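Local coordinates for protein gamma-glutamyltranspeptidase (PDB 5HFT) that converts oxamate to oxalate in the uric acid degradation pathway, as a member of the gamma-glutamyltransferase family of Ntn hydrolases, at residues C[73-78]-C[166-171]; C[104-109]-C[173-178]. All coordinates share one frame; numbering follows the deposited sequence.

From the N terminus, the chain first reaches 73-78, the turn into strand 76-82, and then runs through helix 88-101 to the short helix at 104-109. Much later, strand 160-166 returns antiparallel to 76-82, and its end, 166-171, closes contact 1. The chain turns there into strand 172-175, and 173-178 closes contact 2 against the short helix. The two closures therefore cross, their segments alternating along the chain. Contact 1 ties together the sheet's two middle strands at one end; contact 2 lays a helix over the strand that follows. A probable hydrogen bond from His-167 NE2 to Glu-173 OE2, 2.8 Å, joins them directly.

Contact 1 of 2, residues C[73-78]-C[166-171]; sequences DGRVMV and RHPNGL
Val-76 and Arg-166 form an antiparallel hydrogen-bonded pair: Val-76 N gives to Arg-166 O at 2.9 Å, and Arg-166 N returns to Val-76 O at 2.8 Å. The same Arg-166 O also takes a CA-H...O contact from Arg-75 CA. Both side chains of the pair lie on one face of the sheet, and Arg-166, extended from CG to NE, carries its guanidinium away from 73-78.

Arg-75 and His-167 run alongside each other in the same direction, guanidinium and ring planes 25° apart. In both, CG stands anti to the carbonyl carbon (chi1 near -60°), and Arg-75 CD comes obliquely to the imidazole, 3.7 Å from His-167 ND1, while NE2 is probably hydrogen-bonded to Glu-173. A bend at chi3, -73°, turns Arg-75 NE back to its own loop, where NE and NH2 grip Asp-73 OD2 side-on in a salt bridge, NH2 to OD2 at 3.2 Å. Pro-168, inside the type I turn His-167 to Gly-170 that joins strands 160-166 and 172-175, sets CG against Asp-73 O and Gly-74 C.

Strand 76-82 runs on between 67-71 and 160-166, Met-77 backbone-bonded to Ala-69 and Val-78 to Ile-164; Tyr-98 of helix 88-101 packs against Met-77 and His-167.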
ATOM      1  N   ASP C  73      -1.045 -12.015 -24.673  1.00 33.34           N
ATOM      2  CA  ASP C  73      -1.934 -11.336 -25.620  1.00 38.00           C
ATOM      3  C   ASP C  73      -1.846  -9.802 -25.580  1.00 41.65           C
ATOM      4  O   ASP C  73      -2.609  -9.149 -26.306  1.00 41.43           O
ATOM      5  CB  ASP C  73      -3.401 -11.741 -25.392  1.00 38.96           C
ATOM      6  CG  ASP C  73      -3.913 -11.342 -24.024  1.00 37.01           C
ATOM      7  OD1 ASP C  73      -4.110 -10.141 -23.825  1.00 40.92           O
ATOM      8  OD2 ASP C  73      -4.116 -12.211 -23.143  1.00 41.03           O
ATOM      9  N   GLY C  74      -1.016  -9.204 -24.726  1.00 40.17           N
ATOM     10  CA  GLY C  74      -0.818  -7.763 -24.725  1.00 37.14           C
ATOM     11  C   GLY C  74      -1.460  -7.015 -23.569  1.00 39.12           C
ATOM     12  O   GLY C  74      -1.294  -5.792 -23.474  1.00 38.44           O
ATOM     13  N   ARG C  75      -2.199  -7.690 -22.701  1.00 33.71           N
ATOM     14  CA  ARG C  75      -2.753  -7.011 -21.546  1.00 36.89           C
ATOM     15  C   ARG C  75      -1.674  -6.763 -20.492  1.00 38.58           C
ATOM     16  O   ARG C  75      -0.838  -7.628 -20.217  1.00 36.12           O
ATOM     17  CB  ARG C  75      -3.897  -7.831 -20.950  1.00 37.26           C
ATOM     18  CG  ARG C  75      -5.106  -8.000 -21.856  1.00 27.76           C
ATOM     19  CD  ARG C  75      -6.122  -8.896 -21.192  1.00 25.46           C
ATOM     20  NE  ARG C  75      -5.728 -10.297 -21.175  1.00 29.57           N
ATOM     21  CZ  ARG C  75      -6.423 -11.266 -20.577  1.00 35.29           C
ATOM     22  NH1 ARG C  75      -7.540 -10.989 -19.916  1.00 37.18           N
ATOM     23  NH2 ARG C  75      -5.995 -12.519 -20.625  1.00 39.25           N
ATOM     24  N   VAL C  76      -1.707  -5.573 -19.893  1.00 40.44           N
ATOM     25  CA  VAL C  76      -0.973  -5.258 -18.671  1.00 38.38           C
ATOM     26  C   VAL C  76      -2.005  -5.129 -17.560  1.00 34.62           C
ATOM     27  O   VAL C  76      -3.166  -4.790 -17.813  1.00 32.58           O
ATOM     28  CB  VAL C  76      -0.143  -3.961 -18.828  1.00 31.54           C
ATOM     29  CG1 VAL C  76       0.798  -3.780 -17.683  1.00 37.14           C
ATOM     30  CG2 VAL C  76       0.643  -3.997 -20.123  1.00 38.25           C
ATOM     31  N   MET C  77      -1.589  -5.380 -16.323  1.00 30.09           N
ATOM     32  CA  MET C  77      -2.588  -5.497 -15.270  1.00 32.88           C
ATOM     33  C   MET C  77      -1.975  -5.173 -13.915  1.00 33.81           C
ATOM     34  O   MET C  77      -0.960  -5.766 -13.546  1.00 38.59           O
ATOM     35  CB  MET C  77      -3.155  -6.917 -15.302  1.00 31.10           C
ATOM     36  CG  MET C  77      -3.924  -7.332 -14.096  1.00 36.44           C
ATOM     37  SD  MET C  77      -4.224  -9.094 -14.190  1.00 41.85           S
ATOM     38  CE  MET C  77      -5.190  -9.326 -12.695  1.00 43.81           C
ATOM     39  N   VAL C  78      -2.584  -4.260 -13.160  1.00 28.36           N
ATOM     40  CA  VAL C  78      -2.147  -4.013 -11.782  1.00 37.43           C
ATOM     41  C   VAL C  78      -3.278  -4.333 -10.814  1.00 35.98           C
ATOM     42  O   VAL C  78      -4.447  -4.056 -11.096  1.00 39.76           O
ATOM     43  CB  VAL C  78      -1.632  -2.580 -11.549  1.00 27.71           C
ATOM     44  CG1 VAL C  78      -0.413  -2.317 -12.414  1.00 33.68           C
ATOM     45  CG2 VAL C  78      -2.702  -1.581 -11.830  1.00 33.49           C
ATOM     46  N   ARG C 166      -5.180  -3.072 -18.668  1.00 28.59           N
ATOM     47  CA  ARG C 166      -5.030  -2.377 -19.937  1.00 30.68           C
ATOM     48  C   ARG C 166      -4.937  -3.409 -21.060  1.00 28.58           C
ATOM     49  O   ARG C 166      -4.100  -4.315 -21.012  1.00 33.67           O
ATOM     50  CB  ARG C 166      -3.803  -1.464 -19.939  1.00 27.12           C
ATOM     51  CG  ARG C 166      -3.486  -1.005 -21.347  1.00 34.86           C
ATOM     52  CD  ARG C 166      -2.319  -0.042 -21.477  1.00 38.31           C
ATOM     53  NE  ARG C 166      -2.169   0.346 -22.880  1.00 45.79           N
ATOM     54  CZ  ARG C 166      -2.850   1.335 -23.454  1.00 54.79           C
ATOM     55  NH1 ARG C 166      -3.721   2.044 -22.729  1.00 53.34           N
ATOM     56  NH2 ARG C 166      -2.665   1.616 -24.746  1.00 41.55           N
ATOM     57  N   HIS C 167      -5.767  -3.295 -21.995  1.00 33.20           N
ATOM     58  CA  HIS C 167      -5.954  -4.101 -23.203  1.00 35.66           C
ATOM     59  C   HIS C 167      -5.202  -3.477 -24.375  1.00 34.70           C
ATOM     60  O   HIS C 167      -5.161  -2.242 -24.496  1.00 34.05           O
ATOM     61  CB  HIS C 167      -7.440  -4.198 -23.561  1.00 31.73           C
ATOM     62  CG  HIS C 167      -8.269  -4.866 -22.509  1.00 29.97           C
ATOM     63  ND1 HIS C 167      -8.434  -6.232 -22.447  1.00 24.82           N
ATOM     64  CD2 HIS C 167      -8.972  -4.355 -21.471  1.00 28.16           C
ATOM     65  CE1 HIS C 167      -9.208  -6.536 -21.422  1.00 23.77           C
ATOM     66  NE2 HIS C 167      -9.553  -5.413 -20.819  1.00 28.58           N
ATOM     67  N   PRO C 168      -4.639  -4.303 -25.270  1.00 35.04           N
ATOM     68  CA  PRO C 168      -3.898  -3.743 -26.423  1.00 35.54           C
ATOM     69  C   PRO C 168      -4.712  -2.750 -27.249  1.00 35.97           C
ATOM     70  O   PRO C 168      -4.123  -1.806 -27.792  1.00 36.21           O
ATOM     71  CB  PRO C 168      -3.516  -4.982 -27.240  1.00 34.30           C
ATOM     72  CG  PRO C 168      -3.704  -6.158 -26.302  1.00 37.67           C
ATOM     73  CD  PRO C 168      -4.779  -5.768 -25.345  1.00 35.93           C
ATOM     74  N   ASN C 169      -6.067  -2.894 -27.320  1.00 33.23           N
ATOM     75  CA  ASN C 169      -6.828  -1.822 -27.978  1.00 36.16           C
ATOM     76  C   ASN C 169      -6.850  -0.487 -27.149  1.00 39.90           C
ATOM     77  O   ASN C 169      -7.612   0.412 -27.513  1.00 38.00           O
ATOM     78  CB  ASN C 169      -8.271  -2.254 -28.274  1.00 36.28           C
ATOM     79  CG  ASN C 169      -9.120  -2.414 -27.013  1.00 40.83           C
ATOM     80  OD1 ASN C 169      -8.657  -2.166 -25.897  1.00 39.24           O
ATOM     81  ND2 ASN C 169     -10.380  -2.818 -27.193  1.00 35.64           N
ATOM     82  N   GLY C 170      -6.106  -0.334 -26.045  1.00 44.97           N
ATOM     83  CA  GLY C 170      -6.091   0.907 -25.296  1.00 40.96           C
ATOM     84  C   GLY C 170      -7.257   1.115 -24.353  1.00 37.12           C
ATOM     85  O   GLY C 170      -7.219   2.058 -23.550  1.00 42.33           O
ATOM     86  N   LEU C 171      -8.296   0.288 -24.422  1.00 32.92           N
ATOM     87  CA  LEU C 171      -9.397   0.381 -23.469  1.00 30.70           C
ATOM     88  C   LEU C 171      -8.913  -0.004 -22.068  1.00 30.55           C
ATOM     89  O   LEU C 171      -8.118  -0.938 -21.899  1.00 30.00           O
ATOM     90  CB  LEU C 171     -10.540  -0.539 -23.897  1.00 25.09           C
ATOM     91  CG  LEU C 171     -11.351  -0.119 -25.149  1.00 34.28           C
ATOM     92  CD1 LEU C 171     -12.795  -0.654 -25.155  1.00 27.98           C
ATOM     93  CD2 LEU C 171     -11.299   1.390 -25.475  1.00 31.57           C
TER

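Contact 2 of 2, residues C[104-109]-C[173-178]; sequences PLQESI and EGATDP
Gln-106 reaches down from the helix to the backbone of Thr-176 and meets it with both ends of its carboxamide. Its OE1 accepts from Thr-176 N at 3.1 Å, the donor tilted 20° from the carbonyl plane, and its NE2 gives to Thr-176 O at 2.9 Å, nearly along the C=O axis and in the plane of the amide. NE2 makes a further hydrogen bond to a residue flanking the segments. CG is anti to the backbone N (chi1 -178°), and a bend at chi2, 51°, brings CD over Ala-175. Two bonds to one residue hold the rotation of the amide and satisfy both backbone polar groups of Thr-176, just past the end of strand 173-175.

Beside this polar pair, Ala-175 CB points at the helix and is met by Gln-106 OE1 and Leu-105 CG. Ile-109 CD1 lies 3.6 Å from Ala-175 CB. The apolar patch continues beneath the helix onto Ala-163 of strand 160-166.

Charged groups stand at both ends. Glu-173 OE1 lies 3.4 Å from Leu-105 CB, while OE2 is probably hydrogen-bonded to His-167 NE2. Asp-177 and Ile-109 pass at a slant, Asp-177 OD2 3.5 Å from Ile-109 CG2. That buried carboxylate is well provided for: OD2 accepts from Ala-161 N and pairs with Arg-113, and OD1 pairs with Arg-179. Both arginines also bond Ile-109 O.

On the strand's outer side, Gly-174 pairs with a strand of another chain, extending the sheet across the interface. The chemistry thus suggests a helix held on the sheet by one side-chain amide bonded to Thr-176, beside an apolar patch around Ala-175. The two arginines probably help to keep Asp-177 ionised, its side chain about 10 Å from that of Gly-83, an inferred substrate-binding residue.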
ATOM      1  N   PRO C 104     -14.862 -12.396 -16.078  1.00 47.97           N
ATOM      2  CA  PRO C 104     -14.619 -10.960 -16.252  1.00 45.14           C
ATOM      3  C   PRO C 104     -13.981 -10.358 -15.007  1.00 48.11           C
ATOM      4  O   PRO C 104     -14.186 -10.837 -13.887  1.00 45.98           O
ATOM      5  CB  PRO C 104     -16.018 -10.383 -16.501  1.00 44.56           C
ATOM      6  CG  PRO C 104     -16.877 -11.529 -16.889  1.00 41.28           C
ATOM      7  CD  PRO C 104     -16.248 -12.787 -16.390  1.00 49.69           C
ATOM      8  N   LEU C 105     -13.192  -9.297 -15.219  1.00 44.96           N
ATOM      9  CA  LEU C 105     -12.342  -8.772 -14.153  1.00 40.65           C
ATOM     10  C   LEU C 105     -13.146  -8.456 -12.904  1.00 39.23           C
ATOM     11  O   LEU C 105     -12.817  -8.922 -11.811  1.00 42.08           O
ATOM     12  CB  LEU C 105     -11.606  -7.514 -14.618  1.00 41.29           C
ATOM     13  CG  LEU C 105     -10.671  -6.893 -13.562  1.00 35.21           C
ATOM     14  CD1 LEU C 105      -9.526  -7.841 -13.197  1.00 30.29           C
ATOM     15  CD2 LEU C 105     -10.105  -5.569 -14.043  1.00 33.43           C
ATOM     16  N   GLN C 106     -14.217  -7.670 -13.055  1.00 42.69           N
ATOM     17  CA  GLN C 106     -15.030  -7.276 -11.903  1.00 44.26           C
ATOM     18  C   GLN C 106     -15.648  -8.490 -11.212  1.00 43.95           C
ATOM     19  O   GLN C 106     -15.662  -8.568  -9.977  1.00 41.88           O
ATOM     20  CB  GLN C 106     -16.099  -6.276 -12.351  1.00 39.83           C
ATOM     21  CG  GLN C 106     -17.028  -5.713 -11.260  1.00 43.09           C
ATOM     22  CD  GLN C 106     -16.311  -5.133 -10.040  1.00 41.93           C
ATOM     23  OE1 GLN C 106     -15.834  -4.000 -10.050  1.00 38.96           O
ATOM     24  NE2 GLN C 106     -16.280  -5.903  -8.964  1.00 44.14           N
ATOM     25  N   GLU C 107     -16.100  -9.479 -11.984  1.00 42.63           N
ATOM     26  CA  GLU C 107     -16.639 -10.681 -11.358  1.00 42.04           C
ATOM     27  C   GLU C 107     -15.550 -11.454 -10.631  1.00 43.89           C
ATOM     28  O   GLU C 107     -15.798 -12.009  -9.554  1.00 44.39           O
ATOM     29  CB  GLU C 107     -17.328 -11.570 -12.393  1.00 38.81           C
ATOM     30  N   SER C 108     -14.331 -11.481 -11.187  1.00 44.67           N
ATOM     31  CA  SER C 108     -13.239 -12.223 -10.556  1.00 40.56           C
ATOM     32  C   SER C 108     -12.973 -11.729  -9.142  1.00 38.45           C
ATOM     33  O   SER C 108     -12.637 -12.518  -8.260  1.00 43.67           O
ATOM     34  CB  SER C 108     -11.973 -12.138 -11.412  1.00 41.96           C
ATOM     35  N   ILE C 109     -13.123 -10.426  -8.908  1.00 41.40           N
ATOM     36  CA  ILE C 109     -12.879  -9.854  -7.586  1.00 40.99           C
ATOM     37  C   ILE C 109     -14.076 -10.074  -6.651  1.00 41.02           C
ATOM     38  O   ILE C 109     -13.903 -10.164  -5.430  1.00 41.85           O
ATOM     39  CB  ILE C 109     -12.545  -8.354  -7.735  1.00 41.26           C
ATOM     40  CG1 ILE C 109     -11.256  -8.169  -8.522  1.00 39.63           C
ATOM     41  CG2 ILE C 109     -12.369  -7.689  -6.382  1.00 39.51           C
ATOM     42  CD1 ILE C 109     -11.003  -6.764  -8.936  1.00 36.50           C
ATOM     43  N   GLU C 173      -9.796  -0.905 -18.002  1.00 29.93           N
ATOM     44  CA  GLU C 173     -10.785  -1.546 -17.147  1.00 30.97           C
ATOM     45  C   GLU C 173     -10.354  -1.440 -15.687  1.00 29.52           C
ATOM     46  O   GLU C 173      -9.302  -1.957 -15.319  1.00 37.36           O
ATOM     47  CB  GLU C 173     -10.922  -3.004 -17.573  1.00 32.36           C
ATOM     48  CG  GLU C 173     -12.102  -3.776 -17.062  1.00 34.47           C
ATOM     49  CD  GLU C 173     -12.252  -5.060 -17.833  1.00 35.12           C
ATOM     50  OE1 GLU C 173     -12.970  -5.986 -17.387  1.00 38.02           O
ATOM     51  OE2 GLU C 173     -11.610  -5.134 -18.901  1.00 30.55           O
ATOM     52  N   GLY C 174     -11.159  -0.795 -14.856  1.00 31.79           N
ATOM     53  CA  GLY C 174     -10.930  -0.752 -13.420  1.00 33.96           C
ATOM     54  C   GLY C 174     -12.020  -1.533 -12.707  1.00 33.43           C
ATOM     55  O   GLY C 174     -13.167  -1.516 -13.133  1.00 35.44           O
ATOM     56  N   ALA C 175     -11.655  -2.235 -11.637  1.00 33.82           N
ATOM     57  CA  ALA C 175     -12.636  -2.952 -10.836  1.00 34.90           C
ATOM     58  C   ALA C 175     -12.396  -2.700  -9.347  1.00 39.19           C
ATOM     59  O   ALA C 175     -11.265  -2.516  -8.893  1.00 35.38           O
ATOM     60  CB  ALA C 175     -12.626  -4.449 -11.126  1.00 32.51           C
ATOM     61  N   THR C 176     -13.494  -2.687  -8.593  1.00 42.31           N
ATOM     62  CA  THR C 176     -13.507  -2.391  -7.170  1.00 37.39           C
ATOM     63  C   THR C 176     -14.102  -3.575  -6.428  1.00 41.16           C
ATOM     64  O   THR C 176     -14.870  -4.358  -6.994  1.00 41.27           O
ATOM     65  CB  THR C 176     -14.338  -1.146  -6.868  1.00 38.68           C
ATOM     66  OG1 THR C 176     -15.680  -1.353  -7.328  1.00 42.61           O
ATOM     67  CG2 THR C 176     -13.771   0.060  -7.587  1.00 37.88           C
ATOM     68  N   ASP C 177     -13.745  -3.711  -5.158  1.00 40.33           N
ATOM     69  CA  ASP C 177     -14.254  -4.821  -4.373  1.00 39.36           C
ATOM     70  C   ASP C 177     -15.595  -4.443  -3.772  1.00 40.00           C
ATOM     71  O   ASP C 177     -15.675  -3.442  -3.049  1.00 49.02           O
ATOM     72  CB  ASP C 177     -13.285  -5.217  -3.281  1.00 38.18           C
ATOM     73  CG  ASP C 177     -13.441  -6.671  -2.879  1.00 43.87           C
ATOM     74  OD1 ASP C 177     -14.585  -7.086  -2.600  1.00 39.40           O
ATOM     75  OD2 ASP C 177     -12.426  -7.414  -2.886  1.00 46.88           O
ATOM     76  N   PRO C 178     -16.664  -5.180  -4.055  1.00 35.90           N
ATOM     77  CA  PRO C 178     -17.944  -4.870  -3.415  1.00 42.44           C
ATOM     78  C   PRO C 178     -17.872  -4.897  -1.905  1.00 43.99           C
ATOM     79  O   PRO C 178     -18.707  -4.265  -1.247  1.00 49.37           O
ATOM     80  CB  PRO C 178     -18.861  -5.976  -3.945  1.00 47.33           C
ATOM     81  CG  PRO C 178     -17.930  -7.101  -4.251  1.00 40.18           C
ATOM     82  CD  PRO C 178     -16.730  -6.434  -4.816  1.00 39.42           C
TER